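Local coordinates for protein NAD-dependent aldehyde dehydrogenase (Sinorhizobium meliloti, PDB 3U4J) that probably oxidises aldehydes with NAD or NADP as electron acceptor, as expected of a tetrameric member of the aldehyde dehydrogenase family, at residues M25-K30 against R64-A69; A58-V63 against G228-Q233; S431-S436 against N457-G462. All coordinates share one frame; numbering follows the deposited sequence.

Contact 1 (M25-K30 against R64-A69)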
HETATM    1  N   MSE A  25      13.651  12.291 -36.784  1.00 10.62           N
HETATM    2  CA  MSE A  25      12.748  11.452 -36.002  1.00 10.00           C
HETATM    3  C   MSE A  25      13.462  10.177 -35.609  1.00  9.63           C
HETATM    4  O   MSE A  25      14.515   9.851 -36.169  1.00  8.82           O
HETATM    5  CB  MSE A  25      11.467  11.159 -36.779  1.00 10.74           C
HETATM    6  CG  MSE A  25      10.653  12.426 -37.041  1.00 13.60           C
HETATM    7 SE   MSE A  25       8.919  11.942 -37.844  1.00 27.62          SE
HETATM    8  CE  MSE A  25       9.418  11.713 -39.697  1.00 20.83           C
ATOM      9  N   LEU A  26      12.928   9.461 -34.634  1.00  9.40           N
ATOM     10  CA  LEU A  26      13.561   8.213 -34.268  1.00 10.55           C
ATOM     11  C   LEU A  26      12.489   7.158 -34.152  1.00 10.60           C
ATOM     12  O   LEU A  26      11.649   7.221 -33.284  1.00 10.13           O
ATOM     13  CB  LEU A  26      14.410   8.400 -33.002  1.00 11.13           C
ATOM     14  CG  LEU A  26      15.138   7.299 -32.202  1.00 14.78           C
ATOM     15  CD1 LEU A  26      15.175   5.922 -32.771  1.00 15.18           C
ATOM     16  CD2 LEU A  26      16.525   7.798 -31.736  1.00 16.06           C
ATOM     17  N   VAL A  27      12.528   6.182 -35.060  1.00 10.02           N
ATOM     18  CA  VAL A  27      11.507   5.162 -35.165  1.00  9.60           C
ATOM     19  C   VAL A  27      12.151   3.789 -35.311  1.00  9.80           C
ATOM     20  O   VAL A  27      12.982   3.584 -36.199  1.00  9.69           O
ATOM     21  CB  VAL A  27      10.589   5.465 -36.382  1.00 10.11           C
ATOM     22  CG1 VAL A  27       9.564   4.371 -36.589  1.00 10.98           C
ATOM     23  CG2 VAL A  27       9.882   6.818 -36.186  1.00 10.40           C
ATOM     24  N   ASP A  28      11.772   2.863 -34.439  1.00  9.69           N
ATOM     25  CA  ASP A  28      12.262   1.477 -34.453  1.00 11.60           C
ATOM     26  C   ASP A  28      13.781   1.478 -34.391  1.00 11.20           C
ATOM     27  O   ASP A  28      14.446   0.702 -35.087  1.00 10.86           O
ATOM     28  CB  ASP A  28      11.775   0.715 -35.714  1.00 12.25           C
ATOM     29  CG  ASP A  28      11.819  -0.778 -35.541  1.00 16.25           C
ATOM     30  OD1 ASP A  28      11.827  -1.236 -34.377  1.00 16.87           O
ATOM     31  OD2 ASP A  28      11.803  -1.516 -36.568  1.00 21.62           O
ATOM     32  N   GLY A  29      14.318   2.402 -33.604  1.00 10.68           N
ATOM     33  CA  GLY A  29      15.750   2.472 -33.363  1.00 10.82           C
ATOM     34  C   GLY A  29      16.551   3.201 -34.410  1.00 10.83           C
ATOM     35  O   GLY A  29      17.773   3.305 -34.247  1.00 10.21           O
ATOM     36  N   LYS A  30      15.881   3.700 -35.474  1.00 11.08           N
ATOM     37  CA  LYS A  30      16.555   4.380 -36.614  1.00 12.01           C
ATOM     38  C   LYS A  30      16.217   5.856 -36.665  1.00 11.72           C
ATOM     39  O   LYS A  30      15.067   6.234 -36.517  1.00 11.09           O
ATOM     40  CB  LYS A  30      16.152   3.795 -37.989  1.00 13.08           C
ATOM     41  CG  LYS A  30      16.216   2.293 -38.156  1.00 18.29           C
ATOM     42  CD  LYS A  30      17.614   1.765 -38.370  1.00 25.59           C
ATOM     43  CE  LYS A  30      17.560   0.245 -38.617  1.00 30.07           C
ATOM     44  NZ  LYS A  30      18.570  -0.466 -37.770  1.00 33.81           N
ATOM     45  N   ARG A  64       2.098   6.684 -38.229  1.00 12.61           N
ATOM     46  CA  ARG A  64       1.649   5.294 -38.139  1.00 13.08           C
ATOM     47  C   ARG A  64       2.809   4.312 -38.127  1.00 12.40           C
ATOM     48  O   ARG A  64       2.740   3.297 -37.431  1.00 12.63           O
ATOM     49  CB  ARG A  64       0.654   4.947 -39.262  1.00 14.09           C
ATOM     50  CG  ARG A  64      -0.720   5.637 -39.115  1.00 17.03           C
ATOM     51  CD  ARG A  64      -1.689   5.243 -40.275  1.00 23.71           C
ATOM     52  NE  ARG A  64      -2.622   6.340 -40.527  1.00 26.61           N
ATOM     53  CZ  ARG A  64      -2.631   7.085 -41.622  1.00 29.38           C
ATOM     54  NH1 ARG A  64      -1.793   6.847 -42.617  1.00 28.55           N
ATOM     55  NH2 ARG A  64      -3.510   8.063 -41.732  1.00 33.60           N
ATOM     56  N   LYS A  65       3.870   4.612 -38.880  1.00 12.07           N
ATOM     57  CA  LYS A  65       5.116   3.828 -38.809  1.00 11.71           C
ATOM     58  C   LYS A  65       5.714   3.763 -37.390  1.00 10.77           C
ATOM     59  O   LYS A  65       6.203   2.720 -36.970  1.00  9.91           O
ATOM     60  CB  LYS A  65       6.188   4.400 -39.737  1.00 12.87           C
ATOM     61  CG  LYS A  65       6.099   3.872 -41.193  1.00 18.11           C
ATOM     62  CD  LYS A  65       7.226   4.418 -42.087  1.00 21.23           C
ATOM     63  CE  LYS A  65       6.894   4.221 -43.594  1.00 24.64           C
ATOM     64  NZ  LYS A  65       7.829   5.024 -44.454  1.00 26.29           N
ATOM     65  N   ALA A  66       5.747   4.896 -36.701  1.00 10.11           N
ATOM     66  CA  ALA A  66       6.213   4.941 -35.307  1.00 10.25           C
ATOM     67  C   ALA A  66       5.328   4.095 -34.385  1.00  9.39           C
ATOM     68  O   ALA A  66       5.832   3.322 -33.559  1.00  9.78           O
ATOM     69  CB  ALA A  66       6.239   6.375 -34.833  1.00 10.33           C
ATOM     70  N   VAL A  67       4.012   4.257 -34.536  1.00  9.75           N
ATOM     71  CA  VAL A  67       3.024   3.432 -33.847  1.00  9.56           C
ATOM     72  C   VAL A  67       3.258   1.957 -34.131  1.00  9.80           C
ATOM     73  O   VAL A  67       3.227   1.126 -33.206  1.00  9.47           O
ATOM     74  CB  VAL A  67       1.554   3.843 -34.230  1.00  9.69           C
ATOM     75  CG1 VAL A  67       0.515   2.875 -33.623  1.00  9.57           C
ATOM     76  CG2 VAL A  67       1.260   5.288 -33.787  1.00  8.28           C
ATOM     77  N   ALA A  68       3.511   1.607 -35.400  1.00 10.35           N
ATOM     78  CA  ALA A  68       3.752   0.200 -35.722  1.00 10.69           C
ATOM     79  C   ALA A  68       5.043  -0.300 -35.050  1.00 10.67           C
ATOM     80  O   ALA A  68       5.108  -1.450 -34.681  1.00 11.77           O
ATOM     81  CB  ALA A  68       3.822  -0.036 -37.285  1.00 12.18           C
ATOM     82  N   ALA A  69       6.051   0.554 -34.889  1.00 10.21           N
ATOM     83  CA  ALA A  69       7.311   0.132 -34.219  1.00 10.45           C
ATOM     84  C   ALA A  69       7.073  -0.111 -32.719  1.00 10.48           C
ATOM     85  O   ALA A  69       7.562  -1.084 -32.161  1.00 10.34           O
ATOM     86  CB  ALA A  69       8.392   1.149 -34.419  1.00 10.55           C
TER
HETATM   87  O   HOH W   1       9.841  -2.462 -32.911  1.00 19.19           O
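V27 and D28 face A66 and A69, with CA of V27 5.3 Å from CA of A66 and CA of D28 5.1 Å from CA of A69. The axes of strand 25-27 and of the 64-69 part of helix 60-75 approach to 8.7 Å at 38°, so strand and helix run broadly the same way. At its C-terminal end the strand enters the type I' turn, V27 to K30, of a beta hairpin with strand 30-32; two backbone hydrogen bonds join the turn's ends, V27 N to K30 O and K30 N to V27 O. The turn brings D28 beside the next helical turn.

V27 supplies most of the strand-side surface. Its CG1 is anti to the backbone N (chi1 176°) and lies 3.6 Å from CA of A66, near enough to the helix backbone to meet O of K65 as well. The other branch, CG2, meets CB of A66 at 3.9 Å. CG1 alone spans from A66 to CB of A69, one turn on, while CG2 stays at A66. D28 continues the row: its CB lies 3.6 Å from CB of A69. Beyond the methylene, OD1 accepts from a water that lies 2.8 Å away and also donates to O of A69, while OD2 pairs with K72 in a salt bridge. N222 OD1 accepts from D28 N, a further bond to the turn.

No direct hydrogen bond joins the two segments. Small helical side chains let the strand come close, and the hairpin packs by its first strand and turn on helix 60-75, through apolar contact of V27 and the D28 methylene with A66 and A69. The carboxylate is linked through a water to O of A69 and directly to K72, also on helix 60-75.

Contact 2 (A58-V63 against G228-Q233)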
ATOM      1  N   ALA A  58       6.197  15.545 -39.960  1.00 12.05           N
ATOM      2  CA  ALA A  58       5.689  14.193 -40.202  1.00 12.45           C
ATOM      3  C   ALA A  58       4.338  14.220 -40.912  1.00 12.86           C
ATOM      4  O   ALA A  58       3.499  15.078 -40.640  1.00 12.07           O
ATOM      5  CB  ALA A  58       5.582  13.379 -38.893  1.00 13.25           C
ATOM      6  N   SER A  59       4.164  13.262 -41.817  1.00 12.50           N
ATOM      7  CA  SER A  59       2.880  12.958 -42.422  1.00 12.86           C
ATOM      8  C   SER A  59       2.153  11.967 -41.503  1.00 12.88           C
ATOM      9  O   SER A  59       2.784  11.334 -40.636  1.00 11.88           O
ATOM     10  CB  SER A  59       3.123  12.284 -43.788  1.00 12.51           C
ATOM     11  OG  SER A  59       3.461  10.921 -43.564  1.00 10.39           O
ATOM     12  N   ALA A  60       0.847  11.803 -41.716  1.00 12.55           N
ATOM     13  CA  ALA A  60       0.067  10.781 -40.999  1.00 13.49           C
ATOM     14  C   ALA A  60       0.706   9.402 -41.124  1.00 14.12           C
ATOM     15  O   ALA A  60       0.760   8.641 -40.153  1.00 12.97           O
ATOM     16  CB  ALA A  60      -1.420  10.744 -41.500  1.00 13.29           C
ATOM     17  N   ASP A  61       1.208   9.078 -42.314  1.00 13.98           N
ATOM     18  CA  ASP A  61       1.866   7.787 -42.505  1.00 14.17           C
ATOM     19  C   ASP A  61       3.184   7.638 -41.736  1.00 13.14           C
ATOM     20  O   ASP A  61       3.510   6.540 -41.294  1.00 12.41           O
ATOM     21  CB  ASP A  61       2.108   7.519 -43.994  1.00 16.01           C
ATOM     22  CG  ASP A  61       0.813   7.159 -44.737  1.00 20.28           C
ATOM     23  OD1 ASP A  61       0.025   6.348 -44.203  1.00 25.22           O
ATOM     24  OD2 ASP A  61       0.590   7.680 -45.851  1.00 27.04           O
ATOM     25  N   ASP A  62       3.958   8.712 -41.629  1.00 11.90           N
ATOM     26  CA  ASP A  62       5.187   8.689 -40.815  1.00 12.53           C
ATOM     27  C   ASP A  62       4.835   8.316 -39.359  1.00 12.32           C
ATOM     28  O   ASP A  62       5.512   7.489 -38.753  1.00 12.73           O
ATOM     29  CB  ASP A  62       5.910  10.059 -40.839  1.00 11.43           C
ATOM     30  CG  ASP A  62       6.473  10.432 -42.238  1.00 13.13           C
ATOM     31  OD1 ASP A  62       6.455  11.648 -42.582  1.00 15.01           O
ATOM     32  OD2 ASP A  62       6.943   9.547 -42.989  1.00 11.39           O
ATOM     33  N   VAL A  63       3.752   8.897 -38.836  1.00 12.14           N
ATOM     34  CA  VAL A  63       3.322   8.653 -37.457  1.00 12.09           C
ATOM     35  C   VAL A  63       2.841   7.227 -37.259  1.00 12.51           C
ATOM     36  O   VAL A  63       3.186   6.599 -36.260  1.00 12.07           O
ATOM     37  CB  VAL A  63       2.298   9.712 -36.951  1.00 12.37           C
ATOM     38  CG1 VAL A  63       1.865   9.400 -35.500  1.00 11.81           C
ATOM     39  CG2 VAL A  63       2.916  11.093 -37.007  1.00 11.63           C
ATOM     40  N   GLY A 228       0.562  20.123 -34.927  1.00 14.59           N
ATOM     41  CA  GLY A 228      -0.391  19.481 -34.005  1.00 16.36           C
ATOM     42  C   GLY A 228      -1.097  18.299 -34.668  1.00 18.19           C
ATOM     43  O   GLY A 228      -1.206  17.206 -34.099  1.00 18.28           O
ATOM     44  N   ASP A 229      -1.579  18.517 -35.888  1.00 18.54           N
ATOM     45  CA  ASP A 229      -2.107  17.427 -36.702  1.00 19.51           C
ATOM     46  C   ASP A 229      -1.207  17.314 -37.932  1.00 19.38           C
ATOM     47  O   ASP A 229      -0.557  18.292 -38.316  1.00 19.51           O
ATOM     48  CB  ASP A 229      -3.570  17.690 -37.105  1.00 19.95           C
ATOM     49  CG  ASP A 229      -4.542  17.530 -35.933  1.00 23.35           C
ATOM     50  OD1 ASP A 229      -4.301  16.695 -35.027  1.00 27.45           O
ATOM     51  OD2 ASP A 229      -5.555  18.251 -35.903  1.00 27.18           O
ATOM     52  N   PRO A 230      -1.145  16.129 -38.554  1.00 18.38           N
ATOM     53  CA  PRO A 230      -1.803  14.837 -38.305  1.00 17.77           C
ATOM     54  C   PRO A 230      -1.419  14.060 -37.029  1.00 16.95           C
ATOM     55  O   PRO A 230      -2.185  13.194 -36.616  1.00 16.71           O
ATOM     56  CB  PRO A 230      -1.354  14.001 -39.510  1.00 18.13           C
ATOM     57  CG  PRO A 230      -0.085  14.661 -39.968  1.00 18.02           C
ATOM     58  CD  PRO A 230      -0.413  16.106 -39.831  1.00 18.29           C
ATOM     59  N   ALA A 231      -0.252  14.322 -36.430  1.00 16.34           N
ATOM     60  CA  ALA A 231       0.214  13.481 -35.301  1.00 15.49           C
ATOM     61  C   ALA A 231      -0.868  13.235 -34.230  1.00 15.02           C
ATOM     62  O   ALA A 231      -1.147  12.091 -33.860  1.00 14.47           O
ATOM     63  CB  ALA A 231       1.459  14.066 -34.671  1.00 15.51           C
ATOM     64  N   GLY A 232      -1.481  14.319 -33.759  1.00 14.64           N
ATOM     65  CA  GLY A 232      -2.470  14.257 -32.696  1.00 15.26           C
ATOM     66  C   GLY A 232      -3.677  13.398 -33.032  1.00 15.89           C
ATOM     67  O   GLY A 232      -4.033  12.510 -32.266  1.00 15.46           O
ATOM     68  N   GLN A 233      -4.290  13.649 -34.182  1.00 16.49           N
ATOM     69  CA  GLN A 233      -5.389  12.802 -34.679  1.00 18.16           C
ATOM     70  C   GLN A 233      -4.982  11.340 -34.846  1.00 17.09           C
ATOM     71  O   GLN A 233      -5.723  10.449 -34.446  1.00 16.55           O
ATOM     72  CB  GLN A 233      -5.968  13.329 -36.000  1.00 18.84           C
ATOM     73  CG  GLN A 233      -6.760  14.611 -35.845  1.00 25.69           C
ATOM     74  CD  GLN A 233      -7.770  14.864 -36.958  1.00 33.10           C
ATOM     75  OE1 GLN A 233      -7.480  14.679 -38.158  1.00 36.41           O
ATOM     76  NE2 GLN A 233      -8.964  15.317 -36.567  1.00 34.37           N
TER
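P230 leans on the start of helix 60-75 and meets it with successive atoms of its ring. From CA, the ring rises toward A60: CB lies 3.8 Å from CB of A60 and also touches A60 N. CG, at the tip, goes deepest, 3.5 Å from A60 N and 3.7 Å from O of A58, and CD stays near that same carbonyl at 4.1 Å. The ring thus lies against backbone where loop becomes helix. A cis peptide bond joins D229 to P230.

One turn on, V63 CG2 approaches CA of A231 at 4.0 Å and CB slightly farther off. Helix 231-237, between strands 221-223 and 243-247 along the chain, is consistent with a Rossmann-like cofactor-binding region.

The backbone that P230 touches is held by a capping box. S59 OG accepts from D62 N, and S59 N donates to D62 OD1, almost straight (178°), on the anti side and tilted 32° out of the carboxylate plane. D62 OD2 in turn accepts from A35 N.

No hydrogen bond crosses: the box pairs S59 N and D62 N within the helix start, and the joint is van der Waals contact of P230 and A231 with A58-A60 and V63.

Contact 3 (S431-S436 against N457-G462)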
ATOM      1  N   SER A 431      -3.639  23.898  -9.684  1.00 10.06           N
ATOM      2  CA  SER A 431      -2.774  24.193  -8.564  1.00 10.53           C
ATOM      3  C   SER A 431      -3.314  25.290  -7.638  1.00 10.25           C
ATOM      4  O   SER A 431      -4.240  26.018  -7.996  1.00 10.84           O
ATOM      5  CB  SER A 431      -1.392  24.594  -9.087  1.00 10.69           C
ATOM      6  OG  SER A 431      -1.414  25.908  -9.614  1.00 13.02           O
ATOM      7  N   ALA A 432      -2.698  25.428  -6.463  1.00 10.16           N
ATOM      8  CA  ALA A 432      -3.043  26.500  -5.521  1.00  8.69           C
ATOM      9  C   ALA A 432      -1.984  26.530  -4.443  1.00  8.53           C
ATOM     10  O   ALA A 432      -1.422  25.492  -4.103  1.00  6.61           O
ATOM     11  CB  ALA A 432      -4.424  26.239  -4.889  1.00  8.69           C
ATOM     12  N   SER A 433      -1.695  27.722  -3.926  1.00  7.89           N
ATOM     13  CA  SER A 433      -0.832  27.873  -2.774  1.00  8.60           C
ATOM     14  C   SER A 433      -1.551  28.651  -1.688  1.00  9.31           C
ATOM     15  O   SER A 433      -2.275  29.593  -1.992  1.00  9.16           O
ATOM     16  CB  SER A 433       0.400  28.696  -3.125  1.00  8.87           C
ATOM     17  OG  SER A 433       1.277  27.977  -3.955  1.00  9.70           O
ATOM     18  N   VAL A 434      -1.290  28.285  -0.433  1.00  8.99           N
ATOM     19  CA  VAL A 434      -1.748  29.034   0.744  1.00  9.40           C
ATOM     20  C   VAL A 434      -0.518  29.476   1.538  1.00  9.17           C
ATOM     21  O   VAL A 434       0.376  28.653   1.838  1.00  8.69           O
ATOM     22  CB  VAL A 434      -2.716  28.207   1.630  1.00  9.52           C
ATOM     23  CG1 VAL A 434      -3.073  28.979   2.908  1.00  9.14           C
ATOM     24  CG2 VAL A 434      -3.976  27.888   0.852  1.00  9.46           C
ATOM     25  N   TRP A 435      -0.443  30.781   1.816  1.00  9.20           N
ATOM     26  CA  TRP A 435       0.601  31.345   2.678  1.00  9.31           C
ATOM     27  C   TRP A 435       0.014  31.813   4.014  1.00  9.63           C
ATOM     28  O   TRP A 435      -0.824  32.712   4.041  1.00  9.09           O
ATOM     29  CB  TRP A 435       1.316  32.502   1.971  1.00 10.36           C
ATOM     30  CG  TRP A 435       2.030  32.107   0.665  1.00  9.33           C
ATOM     31  CD1 TRP A 435       1.457  31.904  -0.543  1.00 10.86           C
ATOM     32  CD2 TRP A 435       3.442  31.871   0.490  1.00 10.64           C
ATOM     33  NE1 TRP A 435       2.425  31.564  -1.485  1.00 10.00           N
ATOM     34  CE2 TRP A 435       3.649  31.546  -0.871  1.00 11.23           C
ATOM     35  CE3 TRP A 435       4.551  31.931   1.349  1.00 10.97           C
ATOM     36  CZ2 TRP A 435       4.920  31.255  -1.395  1.00  9.01           C
ATOM     37  CZ3 TRP A 435       5.812  31.663   0.827  1.00 11.02           C
ATOM     38  CH2 TRP A 435       5.982  31.316  -0.535  1.00 11.36           C
ATOM     39  N   SER A 436       0.435  31.179   5.115  1.00  9.84           N
ATOM     40  CA  SER A 436      -0.087  31.469   6.458  1.00  9.80           C
ATOM     41  C   SER A 436       0.818  30.791   7.477  1.00 10.64           C
ATOM     42  O   SER A 436       1.417  29.753   7.174  1.00 11.12           O
ATOM     43  CB  SER A 436      -1.529  30.983   6.612  1.00  9.89           C
ATOM     44  OG  SER A 436      -1.970  31.136   7.959  1.00 12.06           O
ATOM     45  N   ASN A 457       2.931  27.744   1.895  1.00  8.63           N
ATOM     46  CA  ASN A 457       4.156  28.541   2.114  1.00  9.69           C
ATOM     47  C   ASN A 457       5.260  28.260   1.092  1.00  9.44           C
ATOM     48  O   ASN A 457       6.468  28.233   1.412  1.00 10.32           O
ATOM     49  CB  ASN A 457       4.679  28.355   3.548  1.00  9.45           C
ATOM     50  CG  ASN A 457       3.691  28.853   4.602  1.00 10.20           C
ATOM     51  OD1 ASN A 457       3.621  28.314   5.724  1.00 10.96           O
ATOM     52  ND2 ASN A 457       2.927  29.882   4.255  1.00  5.35           N
ATOM     53  N   SER A 458       4.832  28.004  -0.134  1.00  8.49           N
ATOM     54  CA  SER A 458       5.745  27.643  -1.195  1.00  7.34           C
ATOM     55  C   SER A 458       4.959  27.682  -2.505  1.00  7.29           C
ATOM     56  O   SER A 458       3.739  27.874  -2.511  1.00  7.06           O
ATOM     57  CB  SER A 458       6.344  26.238  -0.934  1.00  7.52           C
ATOM     58  OG  SER A 458       5.333  25.329  -0.545  1.00  8.45           O
ATOM     59  N   VAL A 459       5.653  27.527  -3.625  1.00  7.45           N
ATOM     60  CA  VAL A 459       4.995  27.550  -4.931  1.00  8.13           C
ATOM     61  C   VAL A 459       5.967  26.926  -5.941  1.00  7.92           C
ATOM     62  O   VAL A 459       7.188  26.924  -5.718  1.00  8.72           O
ATOM     63  CB  VAL A 459       4.587  28.995  -5.337  1.00  7.79           C
ATOM     64  CG1 VAL A 459       5.834  29.861  -5.590  1.00  9.58           C
ATOM     65  CG2 VAL A 459       3.687  29.001  -6.560  1.00 10.13           C
ATOM     66  N   ILE A 460       5.407  26.377  -7.013  1.00  9.56           N
ATOM     67  CA  ILE A 460       6.149  25.827  -8.175  1.00  9.54           C
ATOM     68  C   ILE A 460       6.920  24.527  -7.862  1.00  9.60           C
ATOM     69  O   ILE A 460       6.739  23.509  -8.559  1.00  7.59           O
ATOM     70  CB  ILE A 460       7.114  26.857  -8.849  1.00  9.24           C
ATOM     71  CG1 ILE A 460       6.406  28.146  -9.317  1.00  9.02           C
ATOM     72  CG2 ILE A 460       7.914  26.188  -9.994  1.00  9.22           C
ATOM     73  CD1 ILE A 460       5.256  27.962 -10.344  1.00 10.15           C
ATOM     74  N   ASP A 461       7.764  24.566  -6.838  1.00  9.37           N
ATOM     75  CA  ASP A 461       8.755  23.520  -6.632  1.00 11.58           C
ATOM     76  C   ASP A 461       8.157  22.251  -5.996  1.00 12.55           C
ATOM     77  O   ASP A 461       7.598  22.289  -4.893  1.00 12.37           O
ATOM     78  CB  ASP A 461       9.934  24.042  -5.817  1.00 12.60           C
ATOM     79  CG  ASP A 461      10.717  25.128  -6.549  1.00 14.44           C
ATOM     80  OD1 ASP A 461      10.618  25.228  -7.783  1.00 16.84           O
ATOM     81  OD2 ASP A 461      11.424  25.887  -5.882  1.00 17.19           O
ATOM     82  N   GLY A 462       8.252  21.144  -6.730  1.00 12.11           N
ATOM     83  CA  GLY A 462       7.730  19.871  -6.279  1.00 12.29           C
ATOM     84  C   GLY A 462       8.821  18.812  -6.307  1.00 12.96           C
ATOM     85  O   GLY A 462      10.000  19.107  -6.562  1.00 12.51           O
TER
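W435 and N457 meet at the C-terminal ends of two neighbouring parallel strands, 431-435 and 453-456, joined through helix 439-448 in a beta-alpha-beta crossover. It belongs to the mixed sheet that also holds strands 275-279 and 307-313. Beyond strand 453-456 the chain reverses at N457, which has positive phi, and N457 to V459 runs back past the strand at 163° to it.

The tight part is the tryptophan. Its indole lies under the turning backbone: CA of N457 sits 3.8 Å from the centroid of the six-membered ring, over the face, a CH-pi contact, and N of S458 follows over the same face, 3.5 Å from CZ2. On the backbone side of the same residues, N457 N donates to O of V434 at 2.7 Å and 163°, which fixes the turn to the strand. CA of W435 and CA of N457 are 4.6 Å apart here. NE1 of the indole is satisfied by Q277. P501 of a second subunit packs on W435 and L439 of a third subunit on N457, so the contact takes part in subunit interfaces of the tetramer.

Toward V459 the two backbones draw apart, with the CA atoms of S433 and V459 6.2 Å from each other, although CG2 of V459 still lies 3.7 Å from OG of S433. Further on the segment leaves the strand altogether: I460 is partly exposed and D461 exposed, where its carboxylate bonds to Y294 instead.

Between the ring and the departing end there is one more direct polar link. OG of S433, anti to its own carbonyl carbon, donates to O of S458 at 2.9 Å, and it approaches in the plane of that carbonyl.

How the contacts relate
From the N terminus, strand 25-27 is joined to helix 60-75 by contact 1, which closes a loop of 33 intervening residues, 13 of them strand. Contact 2 opens on the start of that same helix before contact 1 is complete, and closes only at 228-233, 164 residues later, so the two cross. They also touch in space: SE of M25, a selenomethionine, lies 3.8 Å from CB of A58. Helix 60-75 is shared, meeting the hairpin through contact 1 and helix 231-237 through contact 2. Contact 3 follows in series on the opposite side of the chain's centre, closing a 20-residue beta-alpha-beta span; its centre is about 38 Å from that of contact 2.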